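DnaJ homolog subfamily C member 10 (Mus musculus, PDB 3APQ) reduces disulfides in the endoplasmic reticulum, serving both correct protein folding and the degradation of misfolded proteins, and interacts with the Hsp70 chaperone HSPA5. Local coordinates at residues Q2-S6 with R61-D65. Sequence-based numbering, arbitrary orientation.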
# COMPACT_ATOMS: atom_id res chain seq x y z
N GLN A 2 -3.56 -6.43 27.22
CA GLN A 2 -3.62 -5.72 25.92
C GLN A 2 -2.39 -5.99 25.04
O GLN A 2 -1.27 -6.13 25.50
CB GLN A 2 -3.82 -4.21 26.20
CG GLN A 2 -4.08 -3.34 24.97
CD GLN A 2 -5.46 -3.64 24.39
OE1 GLN A 2 -6.37 -2.80 24.46
NE2 GLN A 2 -5.63 -4.84 23.83
N ASN A 3 -2.58 -6.06 23.73
CA ASN A 3 -1.44 -6.09 22.83
C ASN A 3 -1.85 -5.33 21.59
O ASN A 3 -3.02 -4.94 21.46
CB ASN A 3 -1.05 -7.55 22.50
CG ASN A 3 -2.19 -8.34 21.87
OD1 ASN A 3 -2.63 -8.05 20.76
ND2 ASN A 3 -2.64 -9.38 22.58
N PHE A 4 -0.91 -5.12 20.66
CA PHE A 4 -1.22 -4.28 19.52
C PHE A 4 -2.34 -4.80 18.64
O PHE A 4 -3.07 -4.02 18.02
CB PHE A 4 0.04 -4.01 18.66
CG PHE A 4 1.06 -3.12 19.30
CD1 PHE A 4 0.71 -2.25 20.36
CD2 PHE A 4 2.37 -3.11 18.82
CE1 PHE A 4 1.65 -1.43 20.94
CE2 PHE A 4 3.32 -2.29 19.38
CZ PHE A 4 2.96 -1.44 20.46
N TYR A 5 -2.39 -6.13 18.53
CA TYR A 5 -3.41 -6.81 17.75
C TYR A 5 -4.81 -6.59 18.32
O TYR A 5 -5.71 -6.15 17.62
CB TYR A 5 -3.06 -8.30 17.72
CG TYR A 5 -1.80 -8.56 16.94
CD1 TYR A 5 -1.79 -8.37 15.57
CD2 TYR A 5 -0.64 -8.97 17.56
CE1 TYR A 5 -0.62 -8.59 14.82
CE2 TYR A 5 0.54 -9.20 16.86
CZ TYR A 5 0.53 -9.02 15.48
OH TYR A 5 1.67 -9.23 14.77
N SER A 6 -4.98 -6.90 19.61
CA SER A 6 -6.28 -6.72 20.23
C SER A 6 -6.66 -5.25 20.31
O SER A 6 -7.85 -4.92 20.20
CB SER A 6 -6.35 -7.46 21.57
OG SER A 6 -5.42 -6.91 22.50
N ARG A 61 7.17 -5.37 13.22
CA ARG A 61 6.18 -6.39 13.62
C ARG A 61 6.86 -7.70 14.06
O ARG A 61 6.43 -8.35 15.02
CB ARG A 61 5.25 -6.70 12.44
CG ARG A 61 4.06 -7.59 12.84
CD ARG A 61 3.08 -7.66 11.67
NE ARG A 61 2.00 -8.60 12.01
CZ ARG A 61 1.10 -9.04 11.13
NH1 ARG A 61 1.15 -8.66 9.84
NH2 ARG A 61 0.17 -9.89 11.54
N LYS A 62 7.88 -8.13 13.31
CA LYS A 62 8.57 -9.39 13.65
C LYS A 62 9.18 -9.32 15.06
O LYS A 62 9.08 -10.26 15.87
CB LYS A 62 9.67 -9.58 12.63
CG LYS A 62 10.45 -10.93 12.73
CD LYS A 62 11.21 -11.15 11.40
CE LYS A 62 10.36 -10.72 10.19
NZ LYS A 62 11.16 -10.51 8.91
N LYS A 63 9.81 -8.19 15.31
CA LYS A 63 10.40 -7.89 16.60
C LYS A 63 9.33 -7.89 17.70
O LYS A 63 9.50 -8.52 18.72
CB LYS A 63 11.11 -6.55 16.54
CG LYS A 63 12.20 -6.39 17.59
CD LYS A 63 12.83 -4.97 17.59
CE LYS A 63 13.70 -4.79 18.84
NZ LYS A 63 14.30 -3.41 18.94
N TYR A 64 8.21 -7.19 17.45
CA TYR A 64 7.09 -7.16 18.39
C TYR A 64 6.52 -8.54 18.67
O TYR A 64 6.20 -8.87 19.81
CB TYR A 64 5.97 -6.23 17.85
CG TYR A 64 4.77 -6.16 18.78
CD1 TYR A 64 4.85 -5.39 19.96
CD2 TYR A 64 3.59 -6.87 18.52
CE1 TYR A 64 3.78 -5.30 20.85
CE2 TYR A 64 2.47 -6.78 19.42
CZ TYR A 64 2.60 -6.00 20.58
OH TYR A 64 1.56 -5.81 21.49
N ASP A 65 6.35 -9.34 17.61
CA ASP A 65 5.85 -10.72 17.74
C ASP A 65 6.71 -11.53 18.62
O ASP A 65 6.21 -12.28 19.47
CB ASP A 65 5.72 -11.37 16.37
CG ASP A 65 4.51 -10.87 15.64
OD1 ASP A 65 3.67 -10.23 16.31
OD2 ASP A 65 4.36 -11.14 14.41
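Start with Tyr-64, which reaches from helix 58-67 across to the opening turn of helix 4-8. Tyr-64 CA stays 8.9 Å from Phe-4 CA, so aromatic side chains bridge the gap between the backbones. The Tyr-64 ring makes an offset stack with Phe-4, planes 12° apart and centroids 4.2 Å apart, with Phe-4 CD2 3.3 Å from Tyr-64 CE1. At the far end of the ring, Phe-4 N donates to Tyr-64 OH at 2.7 Å. That amide belongs to the first turn of a helix, where no preceding turn can supply a carbonyl, so the phenol serves as its acceptor. A capping box settles two other amides: Ser-6 N donates to Asn-3 OD1 (2.9 Å) and Asn-3 N to Ser-6 OG (3.2 Å).

Tyr-5 spans the same gap in the reverse sense. Its hydroxyl takes a hydrogen bond from Arg-61 NE (2.9 Å to Tyr-5 OH) and gives one to Asp-65 OD1 (2.7 Å from Tyr-5 OH), joining side chains one helical turn apart. The Arg-61 guanidinium also holds the carbonyls of Lys-12 and Ala-14, while Phe-4 and Tyr-5 pack onto helix 41-55. Together these contacts fasten the first and last helices of the J domain to each other, closing the all-helical DnaJ fold beside its central pair of long helices.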